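Local coordinates for protein ribosomal RNA small subunit methyltransferase E (Neisseria gonorrhoeae, PDB 5VM8) that probably methylates a uracil of 16S ribosomal RNA at N3, using S-adenosyl methionine as the methyl donor, at residues 111-116 with 157-162; 87-92 with 197-202; 117-122 with 204-209; 95-100 with 134-139. All coordinates share one frame; numbering follows the deposited sequence.

Interaction 1: 111-116 with 157-162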
loop_
_atom_site.group_PDB
_atom_site.type_symbol
_atom_site.label_atom_id
_atom_site.label_comp_id
_atom_site.label_asym_id
_atom_site.label_seq_id
_atom_site.Cartn_x
_atom_site.Cartn_y
_atom_site.Cartn_z
ATOM N N ALA A 111 2.108 -0.953 5.026
ATOM C CA ALA A 111 0.781 -0.553 5.470
ATOM C C ALA A 111 0.575 0.919 5.157
ATOM O O ALA A 111 1.530 1.681 5.010
ATOM C CB ALA A 111 0.583 -0.818 6.969
ATOM N N ILE A 112 -0.692 1.307 5.069
ATOM C CA ILE A 112 -1.093 2.661 4.715
ATOM C C ILE A 112 -2.178 3.117 5.687
ATOM O O ILE A 112 -3.186 2.426 5.877
ATOM C CB ILE A 112 -1.585 2.749 3.258
ATOM C CG1 ILE A 112 -0.435 2.428 2.298
ATOM C CG2 ILE A 112 -2.160 4.134 2.980
ATOM C CD1 ILE A 112 -0.883 1.821 0.959
ATOM N N GLN A 113 -1.941 4.257 6.334
ATOM C CA GLN A 113 -2.850 4.845 7.314
ATOM C C GLN A 113 -3.293 6.191 6.761
ATOM O O GLN A 113 -2.595 7.199 6.926
ATOM C CB GLN A 113 -2.177 4.983 8.684
ATOM C CG GLN A 113 -3.031 5.654 9.766
ATOM C CD GLN A 113 -4.299 4.888 10.096
ATOM O OE1 GLN A 113 -4.279 3.927 10.876
ATOM N NE2 GLN A 113 -5.413 5.300 9.493
ATOM N N PRO A 114 -4.427 6.251 6.068
ATOM C CA PRO A 114 -4.936 7.550 5.610
ATOM C C PRO A 114 -5.436 8.371 6.786
ATOM O O PRO A 114 -6.102 7.851 7.686
ATOM C CB PRO A 114 -6.088 7.169 4.677
ATOM C CG PRO A 114 -6.567 5.845 5.208
ATOM C CD PRO A 114 -5.357 5.147 5.776
ATOM N N VAL A 115 -5.136 9.668 6.767
ATOM C CA VAL A 115 -5.499 10.532 7.885
ATOM C C VAL A 115 -6.067 11.835 7.359
ATOM O O VAL A 115 -5.699 12.319 6.286
ATOM C CB VAL A 115 -4.342 10.877 8.861
ATOM C CG1 VAL A 115 -3.718 9.640 9.464
ATOM C CG2 VAL A 115 -3.323 11.781 8.200
ATOM N N ILE A 116 -6.961 12.408 8.153
ATOM C CA ILE A 116 -7.484 13.737 7.896
ATOM C C ILE A 116 -6.588 14.713 8.636
ATOM O O ILE A 116 -6.384 14.581 9.846
ATOM C CB ILE A 116 -8.936 13.879 8.362
ATOM C CG1 ILE A 116 -9.779 12.700 7.854
ATOM C CG2 ILE A 116 -9.466 15.221 7.883
ATOM C CD1 ILE A 116 -11.173 12.677 8.415
ATOM N N PRO A 157 -8.524 2.024 8.474
ATOM C CA PRO A 157 -9.628 2.992 8.573
ATOM C C PRO A 157 -9.128 4.415 8.810
ATOM O O PRO A 157 -8.119 4.643 9.480
ATOM C CB PRO A 157 -10.444 2.480 9.762
ATOM C CG PRO A 157 -10.103 1.027 9.887
ATOM C CD PRO A 157 -8.693 0.875 9.383
ATOM N N ILE A 158 -9.825 5.370 8.196
ATOM C CA ILE A 158 -9.472 6.778 8.317
ATOM C C ILE A 158 -9.551 7.230 9.765
ATOM O O ILE A 158 -10.486 6.884 10.495
ATOM C CB ILE A 158 -10.395 7.633 7.428
ATOM C CG1 ILE A 158 -10.284 7.178 5.961
ATOM C CG2 ILE A 158 -10.105 9.116 7.637
ATOM C CD1 ILE A 158 -11.239 7.842 5.012
ATOM N N ILE A 159 -8.555 8.006 10.185
ATOM C CA ILE A 159 -8.538 8.692 11.469
ATOM C C ILE A 159 -7.969 10.090 11.264
ATOM O O ILE A 159 -7.342 10.393 10.246
ATOM C CB ILE A 159 -7.712 7.939 12.539
ATOM C CG1 ILE A 159 -6.328 7.541 12.002
ATOM C CG2 ILE A 159 -8.447 6.717 13.023
ATOM C CD1 ILE A 159 -5.508 6.669 12.978
ATOM N N GLY A 160 -8.132 10.930 12.279
ATOM C CA GLY A 160 -7.527 12.237 12.226
ATOM C C GLY A 160 -6.031 12.171 12.454
ATOM O O GLY A 160 -5.483 11.180 12.931
ATOM N N TYR A 161 -5.365 13.263 12.088
ATOM C CA TYR A 161 -3.918 13.352 12.227
ATOM C C TYR A 161 -3.475 13.163 13.675
ATOM O O TYR A 161 -2.606 12.331 13.970
ATOM C CB TYR A 161 -3.461 14.699 11.682
ATOM C CG TYR A 161 -2.017 15.054 11.918
ATOM C CD1 TYR A 161 -1.020 14.650 11.015
ATOM C CD2 TYR A 161 -1.647 15.840 13.006
ATOM C CE1 TYR A 161 0.309 15.006 11.216
ATOM C CE2 TYR A 161 -0.323 16.189 13.219
ATOM C CZ TYR A 161 0.645 15.783 12.321
ATOM O OH TYR A 161 1.949 16.144 12.529
ATOM N N ARG A 162 -4.095 13.903 14.599
ATOM C CA ARG A 162 -3.665 13.873 15.995
ATOM C C ARG A 162 -3.765 12.468 16.579
ATOM O O ARG A 162 -2.812 11.980 17.200
ATOM C CB ARG A 162 -4.503 14.860 16.815
#
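Ile158 reaches two residues of strand 111-116, Pro114 and Ile116, on either side of Val115 in sequence: its CG2 presses against Ile116 CG1 at 3.6 Å, while its CG1 branch meets CG of the Pro114 ring. With CG1 anti to the carbonyl carbon (chi1 -58°), CG2 lies anti to the backbone N, and the two branches can serve two partners. In both pairs the side chains cross at about a right angle, and Trp136 of helix 128-147 packs onto Pro114 and Ile158 from the helix side. On the other face of the sheet Val115 is paired with Ile159, CG1 to CG1. Ile159 then runs across the Gln113 amide, placing CD1 3.6 Å from Gln113 CD.

Outward from this core, the short strand 159-160 pairs in parallel with the end of strand 111-116. Ile116 bonds to the residues flanking Gly160: its N gives a hydrogen bond to Ile159 O (2.9 Å), and its O receives one from Tyr161 N at 2.8 Å, noticeably bent at 133°. Val115 CA also comes within 3.0 Å of Ile159 O in a CA-H...O contact. Tyr161 sends its ring elsewhere, its hydroxyl bonding to Glu209 O.

At the polar edge Gln113 NE2 gives one hydrogen bond to Pro157 O (2.8 Å) and another to Pro114 O (3.2 Å). Both acceptors lie close to the amide plane, so the NE2 end is gripped by two bonds and its rotation is fixed. The chemistry implies that this side-chain amide carries the pairing of the edge strand 159-160 back to Pro157, beyond the last regular backbone bond.

Interaction 2: 87-92 with 197-202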
loop_
_atom_site.group_PDB
_atom_site.type_symbol
_atom_site.label_atom_id
_atom_site.label_comp_id
_atom_site.label_asym_id
_atom_site.label_seq_id
_atom_site.Cartn_x
_atom_site.Cartn_y
_atom_site.Cartn_z
ATOM N N LEU A 87 3.138 4.000 5.634
ATOM C CA LEU A 87 2.942 5.330 5.065
ATOM C C LEU A 87 1.704 5.931 5.717
ATOM O O LEU A 87 0.592 5.438 5.519
ATOM C CB LEU A 87 2.778 5.248 3.550
ATOM C CG LEU A 87 2.233 6.478 2.807
ATOM C CD1 LEU A 87 3.072 7.730 3.065
ATOM C CD2 LEU A 87 2.126 6.178 1.296
ATOM N N ILE A 88 1.897 6.956 6.541
ATOM C CA ILE A 88 0.794 7.761 7.048
ATOM C C ILE A 88 0.628 8.941 6.102
ATOM O O ILE A 88 1.420 9.890 6.149
ATOM C CB ILE A 88 1.044 8.260 8.479
ATOM C CG1 ILE A 88 1.267 7.109 9.462
ATOM C CG2 ILE A 88 -0.162 9.093 8.968
ATOM C CD1 ILE A 88 1.335 7.591 10.895
ATOM N N GLN A 89 -0.465 8.926 5.335
ATOM C CA GLN A 89 -0.734 9.857 4.245
ATOM C C GLN A 89 -1.985 10.678 4.549
ATOM O O GLN A 89 -3.077 10.119 4.708
ATOM C CB GLN A 89 -0.939 9.086 2.933
ATOM C CG GLN A 89 -1.311 9.964 1.746
ATOM C CD GLN A 89 -0.174 10.885 1.365
ATOM O OE1 GLN A 89 0.908 10.407 1.007
ATOM N NE2 GLN A 89 -0.387 12.210 1.476
ATOM N N SER A 90 -1.838 11.997 4.575
ATOM C CA SER A 90 -3.004 12.865 4.661
ATOM C C SER A 90 -3.824 12.786 3.387
ATOM O O SER A 90 -3.272 12.834 2.283
ATOM C CB SER A 90 -2.605 14.315 4.892
ATOM O OG SER A 90 -1.619 14.378 5.883
ATOM N N ILE A 91 -5.151 12.693 3.557
ATOM C CA ILE A 91 -6.059 12.518 2.434
ATOM C C ILE A 91 -5.836 13.640 1.444
ATOM O O ILE A 91 -5.842 14.816 1.822
ATOM C CB ILE A 91 -7.519 12.528 2.892
ATOM C CG1 ILE A 91 -7.751 11.582 4.067
ATOM C CG2 ILE A 91 -8.409 12.144 1.743
ATOM C CD1 ILE A 91 -7.532 10.171 3.723
ATOM N N SER A 92 -5.542 13.272 0.196
ATOM C CA SER A 92 -5.421 14.199 -0.913
ATOM C C SER A 92 -6.415 13.829 -2.013
ATOM O O SER A 92 -7.007 12.738 -2.005
ATOM C CB SER A 92 -3.997 14.180 -1.450
ATOM O OG SER A 92 -3.124 14.276 -0.355
ATOM N N PHE A 197 6.121 6.733 8.463
ATOM C CA PHE A 197 6.475 7.822 7.586
ATOM C C PHE A 197 5.225 8.642 7.317
ATOM O O PHE A 197 4.226 8.090 6.850
ATOM C CB PHE A 197 7.054 7.151 6.326
ATOM C CG PHE A 197 7.252 8.037 5.168
ATOM C CD1 PHE A 197 7.962 9.209 5.291
ATOM C CD2 PHE A 197 6.821 7.636 3.920
ATOM C CE1 PHE A 197 8.198 10.012 4.199
ATOM C CE2 PHE A 197 7.041 8.434 2.823
ATOM C CZ PHE A 197 7.751 9.630 2.970
ATOM N N MET A 198 5.293 9.956 7.562
ATOM C CA MET A 198 4.116 10.824 7.535
ATOM C C MET A 198 4.215 11.837 6.407
ATOM O O MET A 198 5.222 12.544 6.281
ATOM C CB MET A 198 3.919 11.586 8.820
ATOM C CG MET A 198 3.535 10.765 9.991
ATOM S SD MET A 198 2.542 11.877 10.985
ATOM C CE MET A 198 1.408 12.287 9.650
ATOM N N VAL A 199 3.165 11.918 5.596
ATOM C CA VAL A 199 3.166 12.805 4.445
ATOM C C VAL A 199 1.915 13.675 4.458
ATOM O O VAL A 199 0.815 13.191 4.745
ATOM C CB VAL A 199 3.275 12.008 3.126
ATOM C CG1 VAL A 199 3.342 12.947 1.958
ATOM C CG2 VAL A 199 4.516 11.125 3.176
ATOM N N GLY A 200 2.079 14.943 4.094
ATOM C CA GLY A 200 0.980 15.869 4.056
ATOM C C GLY A 200 0.217 15.921 2.750
ATOM O O GLY A 200 0.550 15.252 1.766
ATOM N N PRO A 201 -0.860 16.687 2.750
ATOM C CA PRO A 201 -1.680 16.832 1.545
ATOM C C PRO A 201 -1.107 17.900 0.639
ATOM O O PRO A 201 -0.008 18.393 0.911
ATOM C CB PRO A 201 -3.065 17.234 2.098
ATOM C CG PRO A 201 -2.728 18.015 3.388
ATOM C CD PRO A 201 -1.434 17.392 3.926
ATOM N N GLU A 202 -1.846 18.242 -0.426
ATOM C CA GLU A 202 -1.465 19.333 -1.316
ATOM C C GLU A 202 -1.074 20.576 -0.525
ATOM O O GLU A 202 0.030 21.110 -0.685
ATOM C CB GLU A 202 -2.632 19.694 -2.259
ATOM C CG GLU A 202 -3.305 18.559 -2.999
ATOM C CD GLU A 202 -4.450 17.878 -2.247
ATOM O OE1 GLU A 202 -5.189 17.115 -2.905
ATOM O OE2 GLU A 202 -4.623 18.086 -1.023
HETATM O O HOH W 1 -6.864 17.074 0.582
#
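Leu87 sets its CG anti to the backbone N (chi1 166°), and the next torsion brings CD1 to 3.7 Å from Val199 CG2 and alongside Phe197 CD2; the Leu87 and Phe197 side chains point the same way. Val199 CG2 in turn sits over one face of the Phe197 ring, toward its rim. On the opposite face of the sheet the Met198 chain bends at chi3 (54°), and its CE comes to rest 3.6 Å from Ile88 CG2.

The strands run parallel in register, 13° apart. Ile88 N bonds to Phe197 O and Val199 N to Ile88 O, at 2.6 and 2.7 Å. Val199 O is then held twice by one residue, by Ser90 N and by Ser90 OG, each 2.9 Å away. Where the strands give way to loops, Gln89 NE2 donates to Ser90 O (3.1 Å) and only weakly to Gly200 O. Ser90 O also takes the Ser92 hydroxyl, so two side chains hold it. Pro201 CD packs on Ser90 CB at 3.4 Å. Further out, Glu202 OE1 accepts from Ser93 N, and a water lies within hydrogen-bonding distance of both its OE2 and Ile91 O.

Helices 94-106 and 232-244 cover the Leu87, Phe197 and Val199 face. Adjacent inner strands of a parallel sheet with helices packed against it belong to the alpha/beta fold of SPOUT methyltransferases, known for its trefoil knot.

Interaction 3: 117-122 with 204-209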
loop_
_atom_site.group_PDB
_atom_site.type_symbol
_atom_site.label_atom_id
_atom_site.label_comp_id
_atom_site.label_asym_id
_atom_site.label_seq_id
_atom_site.Cartn_x
_atom_site.Cartn_y
_atom_site.Cartn_z
ATOM N N SER A 117 -5.982 15.626 7.901
ATOM C CA SER A 117 -5.218 16.708 8.486
ATOM C C SER A 117 -5.970 18.001 8.225
ATOM O O SER A 117 -7.041 18.015 7.615
ATOM C CB SER A 117 -3.782 16.751 7.940
ATOM O OG SER A 117 -3.734 17.251 6.621
ATOM N N GLU A 118 -5.401 19.091 8.723
ATOM C CA GLU A 118 -6.103 20.363 8.713
ATOM C C GLU A 118 -6.490 20.766 7.299
ATOM O O GLU A 118 -7.637 21.161 7.044
ATOM C CB GLU A 118 -5.213 21.430 9.352
ATOM C CG GLU A 118 -5.725 22.838 9.223
ATOM C CD GLU A 118 -6.708 23.202 10.299
ATOM O OE1 GLU A 118 -6.978 22.338 11.160
ATOM O OE2 GLU A 118 -7.210 24.350 10.278
ATOM N N ARG A 119 -5.545 20.658 6.364
ATOM C CA ARG A 119 -5.739 21.165 5.014
ATOM C C ARG A 119 -6.337 20.133 4.059
ATOM O O ARG A 119 -6.176 20.259 2.848
ATOM C CB ARG A 119 -4.429 21.736 4.480
ATOM C CG ARG A 119 -4.071 23.017 5.222
ATOM C CD ARG A 119 -2.698 23.514 4.849
ATOM N NE ARG A 119 -2.302 24.601 5.733
ATOM C CZ ARG A 119 -1.132 25.220 5.688
ATOM N NH1 ARG A 119 -0.222 24.852 4.804
ATOM N NH2 ARG A 119 -0.870 26.199 6.535
ATOM N N CYS A 120 -7.066 19.157 4.586
ATOM C CA CYS A 120 -7.820 18.237 3.757
ATOM C C CYS A 120 -8.929 18.968 3.006
ATOM O O CYS A 120 -9.736 19.678 3.608
ATOM C CB CYS A 120 -8.409 17.132 4.627
ATOM S SG CYS A 120 -9.317 15.919 3.697
ATOM N N ILE A 121 -8.975 18.771 1.687
ATOM C CA ILE A 121 -9.984 19.326 0.796
ATOM C C ILE A 121 -10.822 18.224 0.146
ATOM O O ILE A 121 -11.509 18.468 -0.843
ATOM C CB ILE A 121 -9.348 20.234 -0.274
ATOM C CG1 ILE A 121 -8.289 19.447 -1.061
ATOM C CG2 ILE A 121 -8.796 21.494 0.369
ATOM C CD1 ILE A 121 -7.397 20.280 -1.980
ATOM N N VAL A 122 -10.792 17.018 0.699
ATOM C CA VAL A 122 -11.563 15.908 0.166
ATOM C C VAL A 122 -12.821 15.752 1.010
ATOM O O VAL A 122 -12.764 15.675 2.247
ATOM C CB VAL A 122 -10.748 14.598 0.134
ATOM C CG1 VAL A 122 -11.660 13.424 -0.232
ATOM C CG2 VAL A 122 -9.574 14.690 -0.871
ATOM N N GLY A 204 -0.178 20.993 2.494
ATOM C CA GLY A 204 0.938 20.870 3.407
ATOM C C GLY A 204 0.537 20.797 4.868
ATOM O O GLY A 204 -0.638 20.700 5.240
ATOM N N TRP A 205 1.562 20.809 5.714
ATOM C CA TRP A 205 1.372 20.808 7.161
ATOM C C TRP A 205 1.133 22.212 7.716
ATOM O O TRP A 205 1.725 23.187 7.248
ATOM C CB TRP A 205 2.601 20.224 7.859
ATOM C CG TRP A 205 2.963 18.827 7.460
ATOM C CD1 TRP A 205 4.165 18.391 6.966
ATOM C CD2 TRP A 205 2.121 17.676 7.550
ATOM N NE1 TRP A 205 4.116 17.037 6.756
ATOM C CE2 TRP A 205 2.871 16.575 7.102
ATOM C CE3 TRP A 205 0.797 17.470 7.970
ATOM C CZ2 TRP A 205 2.354 15.278 7.080
ATOM C CZ3 TRP A 205 0.274 16.188 7.923
ATOM C CH2 TRP A 205 1.047 15.109 7.463
ATOM N N THR A 206 0.295 22.308 8.758
ATOM C CA THR A 206 0.269 23.561 9.521
ATOM C C THR A 206 1.413 23.594 10.535
ATOM O O THR A 206 1.964 22.562 10.932
ATOM C CB THR A 206 -1.067 23.805 10.275
ATOM O OG1 THR A 206 -1.227 22.853 11.340
ATOM C CG2 THR A 206 -2.288 23.824 9.367
ATOM N N GLU A 207 1.736 24.813 10.971
ATOM C CA GLU A 207 2.801 25.028 11.948
ATOM C C GLU A 207 2.562 24.217 13.216
ATOM O O GLU A 207 3.487 23.590 13.747
ATOM C CB GLU A 207 2.883 26.528 12.260
ATOM C CG GLU A 207 4.060 27.003 13.100
ATOM C CD GLU A 207 3.843 28.421 13.647
ATOM O OE1 GLU A 207 2.728 28.961 13.485
ATOM O OE2 GLU A 207 4.780 28.997 14.244
ATOM N N GLN A 208 1.313 24.201 13.699
ATOM C CA GLN A 208 0.956 23.420 14.881
ATOM C C GLN A 208 1.059 21.925 14.600
ATOM O O GLN A 208 1.457 21.149 15.474
ATOM C CB GLN A 208 -0.455 23.793 15.369
ATOM N N GLU A 209 0.694 21.499 13.388
ATOM C CA GLU A 209 0.794 20.083 13.060
ATOM C C GLU A 209 2.240 19.610 13.116
ATOM O O GLU A 209 2.511 18.483 13.539
ATOM C CB GLU A 209 0.176 19.802 11.682
ATOM C CG GLU A 209 -1.355 19.792 11.665
ATOM C CD GLU A 209 -1.936 19.581 10.282
ATOM O OE1 GLU A 209 -1.404 20.146 9.298
ATOM O OE2 GLU A 209 -2.908 18.808 10.161
HETATM O O HOH W 2 -2.463 19.830 6.883
#
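Glu118 lies in a type I beta turn from Ser117 to Cys120, and its backbone N reaches across to Glu209 near the start of helix 207-215. The bond to Glu209 OE2 is 2.9 Å and nearly straight (168°), arriving on the syn side but 34° out of the carboxylate plane, and Ser117 CB lies 3.2 Å from the same oxygen. The other oxygen of Glu209, OE1, accepts from Thr206 N at 2.8 Å through the anti lone pair. A water bonds to OE1 as well, and also to Ser117 OG, Arg119 N and Gly204 O, joining the Ser117-Cys120 turn to Gly204 and to Glu209 of the helix.

Beside the Glu209 carboxylate, Thr206 CG2 lies between Glu118 CG (3.6 Å) and Arg119 NE (3.7 Å). Arg119 is extended from CG to NE, and Trp205 O lies 3.4 Å above one face of its guanidinium, offset toward the rim; its NH1 bonds to Gly203 O. The Trp205 ring turns an edge toward Ser117 CB, and its NE1 is held by Met177 O.

Thr206 is the N-cap of the helix: OG1 accepts from Glu209 N (3.1 Å) while Glu209 OE1 takes Thr206 N. This reciprocal pair is a capping box, here with the second carboxylate oxygen left to grip a neighbouring beta turn.

Interaction 4: 95-100 with 134-139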
loop_
_atom_site.group_PDB
_atom_site.type_symbol
_atom_site.label_atom_id
_atom_site.label_comp_id
_atom_site.label_asym_id
_atom_site.label_seq_id
_atom_site.Cartn_x
_atom_site.Cartn_y
_atom_site.Cartn_z
ATOM N N ASP A 95 -5.878 12.060 -8.413
ATOM C CA ASP A 95 -4.643 11.477 -8.937
ATOM C C ASP A 95 -3.533 11.504 -7.914
ATOM O O ASP A 95 -2.734 10.566 -7.837
ATOM C CB ASP A 95 -4.184 12.210 -10.200
ATOM C CG ASP A 95 -4.742 11.606 -11.446
ATOM O OD1 ASP A 95 -5.608 10.716 -11.308
ATOM O OD2 ASP A 95 -4.316 12.002 -12.558
ATOM N N ARG A 96 -3.458 12.564 -7.118
ATOM C CA ARG A 96 -2.346 12.635 -6.185
ATOM C C ARG A 96 -2.425 11.506 -5.160
ATOM O O ARG A 96 -1.422 10.852 -4.862
ATOM C CB ARG A 96 -2.355 13.994 -5.503
ATOM C CG ARG A 96 -1.224 14.178 -4.537
ATOM C CD ARG A 96 -1.258 15.598 -4.036
ATOM N NE ARG A 96 -0.148 15.876 -3.148
ATOM C CZ ARG A 96 0.716 16.858 -3.352
ATOM N NH1 ARG A 96 0.575 17.639 -4.414
ATOM N NH2 ARG A 96 1.700 17.066 -2.492
ATOM N N MET A 97 -3.628 11.223 -4.675
ATOM C CA MET A 97 -3.840 10.131 -3.745
ATOM C C MET A 97 -3.685 8.772 -4.424
ATOM O O MET A 97 -3.049 7.861 -3.880
ATOM C CB MET A 97 -5.246 10.273 -3.166
ATOM C CG MET A 97 -5.536 9.432 -1.957
ATOM S SD MET A 97 -4.506 9.936 -0.609
ATOM C CE MET A 97 -4.874 8.639 0.547
ATOM N N ASP A 98 -4.324 8.606 -5.589
ATOM C CA ASP A 98 -4.324 7.325 -6.295
ATOM C C ASP A 98 -2.908 6.902 -6.686
ATOM O O ASP A 98 -2.532 5.741 -6.512
ATOM C CB ASP A 98 -5.233 7.422 -7.529
ATOM C CG ASP A 98 -6.728 7.671 -7.177
ATOM O OD1 ASP A 98 -7.119 7.673 -5.988
ATOM O OD2 ASP A 98 -7.517 7.917 -8.117
ATOM N N PHE A 99 -2.122 7.830 -7.257
ATOM C CA PHE A 99 -0.730 7.537 -7.594
ATOM C C PHE A 99 0.086 7.246 -6.345
ATOM O O PHE A 99 0.919 6.332 -6.337
ATOM C CB PHE A 99 -0.107 8.689 -8.383
ATOM C CG PHE A 99 -0.595 8.775 -9.797
ATOM C CD1 PHE A 99 -1.051 7.648 -10.448
ATOM C CD2 PHE A 99 -0.605 9.986 -10.472
ATOM C CE1 PHE A 99 -1.509 7.724 -11.763
ATOM C CE2 PHE A 99 -1.064 10.074 -11.777
ATOM C CZ PHE A 99 -1.518 8.942 -12.423
ATOM N N THR A 100 -0.132 8.020 -5.276
ATOM C CA THR A 100 0.584 7.735 -4.049
ATOM C C THR A 100 0.300 6.304 -3.613
ATOM O O THR A 100 1.224 5.520 -3.382
ATOM C CB THR A 100 0.204 8.745 -2.951
ATOM O OG1 THR A 100 0.677 10.053 -3.301
ATOM C CG2 THR A 100 0.846 8.350 -1.652
ATOM N N ALA A 134 -12.801 1.960 0.321
ATOM C CA ALA A 134 -12.971 0.753 -0.477
ATOM C C ALA A 134 -12.331 0.897 -1.852
ATOM O O ALA A 134 -11.741 -0.058 -2.372
ATOM C CB ALA A 134 -14.465 0.423 -0.611
ATOM N N ARG A 135 -12.422 2.085 -2.456
ATOM C CA ARG A 135 -11.743 2.287 -3.730
ATOM C C ARG A 135 -10.232 2.302 -3.534
ATOM O O ARG A 135 -9.492 1.699 -4.322
ATOM C CB ARG A 135 -12.233 3.575 -4.396
ATOM C CG ARG A 135 -11.842 3.680 -5.861
ATOM C CD ARG A 135 -12.398 4.932 -6.546
ATOM N NE ARG A 135 -11.578 5.258 -7.703
ATOM C CZ ARG A 135 -10.498 6.030 -7.661
ATOM N NH1 ARG A 135 -9.794 6.218 -8.773
ATOM N NH2 ARG A 135 -10.112 6.610 -6.515
ATOM N N TRP A 136 -9.769 2.937 -2.449
ATOM C CA TRP A 136 -8.353 2.908 -2.125
ATOM C C TRP A 136 -7.885 1.479 -1.909
ATOM O O TRP A 136 -6.792 1.104 -2.349
ATOM C CB TRP A 136 -8.078 3.744 -0.885
ATOM C CG TRP A 136 -8.292 5.194 -1.128
ATOM C CD1 TRP A 136 -8.357 5.819 -2.337
ATOM C CD2 TRP A 136 -8.535 6.205 -0.138
ATOM N NE1 TRP A 136 -8.592 7.159 -2.160
ATOM C CE2 TRP A 136 -8.707 7.420 -0.819
ATOM C CE3 TRP A 136 -8.604 6.198 1.258
ATOM C CZ2 TRP A 136 -8.938 8.611 -0.161
ATOM C CZ3 TRP A 136 -8.845 7.395 1.915
ATOM C CH2 TRP A 136 -9.003 8.578 1.207
ATOM N N GLN A 137 -8.703 0.668 -1.238
ATOM C CA GLN A 137 -8.318 -0.712 -1.001
ATOM C C GLN A 137 -8.178 -1.466 -2.320
ATOM O O GLN A 137 -7.230 -2.239 -2.498
ATOM C CB GLN A 137 -9.340 -1.383 -0.083
ATOM C CG GLN A 137 -8.843 -2.653 0.572
ATOM C CD GLN A 137 -7.782 -2.383 1.637
ATOM O OE1 GLN A 137 -8.064 -1.738 2.654
ATOM N NE2 GLN A 137 -6.558 -2.874 1.405
ATOM N N GLU A 138 -9.077 -1.191 -3.279
ATOM C CA GLU A 138 -9.047 -1.838 -4.590
ATOM C C GLU A 138 -7.838 -1.395 -5.420
ATOM O O GLU A 138 -7.288 -2.192 -6.192
ATOM C CB GLU A 138 -10.359 -1.573 -5.349
ATOM N N ILE A 139 -7.425 -0.125 -5.317
ATOM C CA ILE A 139 -6.213 0.283 -6.031
ATOM C C ILE A 139 -4.998 -0.466 -5.490
ATOM O O ILE A 139 -4.140 -0.924 -6.252
ATOM C CB ILE A 139 -6.016 1.805 -5.964
ATOM C CG1 ILE A 139 -7.052 2.526 -6.816
ATOM C CG2 ILE A 139 -4.597 2.201 -6.393
ATOM C CD1 ILE A 139 -7.174 4.010 -6.449
HETATM O O HOH W 3 -8.774 9.206 -4.374
#
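Asp98 and Arg135 form a two-nitrogen, end-on salt bridge between helices 94-106 and 128-147, in the helical layer beside the parallel sheet of the SPOUT domain. The axes of the two segments pass 10.3 Å apart at 42°, a separation filled mainly by side chains. Arg135 is extended from CG to NE, with CG standing anti to the backbone N. Asp98 CG, anti to its carbonyl carbon, brings the carboxylate to the Arg135 guanidinium. Arg135 NH1 meets Asp98 OD2 at 2.9 Å, with that oxygen in the guanidinium plane; seen from the carboxylate, however, the nitrogen stands well above the plane. NH2 donates to OD1 at 3.2 Å, on the syn side though tilted out of the carboxylate plane, with a weak further bond to OD2. The two flat groups are 49° apart, so the pairing is twisted, not coplanar. Ile139 CD1 lies over one guanidinium face, toward its rim, and 3.7 Å from Asp98 OD1.

Deeper toward the sheet Met97 crosses Trp136 at about a right angle. Its chain bends at chi2 (64°), and CG lies 3.8 Å from Trp136 NE1. Farther on, CE stands over the six-membered ring in a CH-pi contact, 4.1 Å from its centroid, while SD adds a more oblique Met-aromatic approach. Ile91 and Leu101 also touch the indole, and Gln89 of strand 85-90 touches Met97. The polar and apolar halves join at a single water in the plane of the indole: it accepts from Trp136 NE1 at 3.0 Å and donates to Asp98 OD1 at 2.8 Å.

How the interactions relate
All four contacts belong to the SPOUT methyltransferase domain. Interactions 1 and 2 sit in its parallel sheet with centres about 8 Å apart, where strands 111-116 and 85-90 are neighbours. Interaction 3 comes just after strand 111-116 and at the start of helix 207-215, which follows strand 195-199; its centre is about 10 Å from that of interaction 2, with Trp205 packing on Val199 and Gly200. Interaction 4 lies in the helices beside the sheet, its centre about 20 Å from that of interaction 3, and Trp136 reaches both Pro114 and Ile91. Along the chain interactions 1 and 4 are nested within the loop closed by interaction 2, while interaction 3 crosses all three, tying distant sequence into one domain.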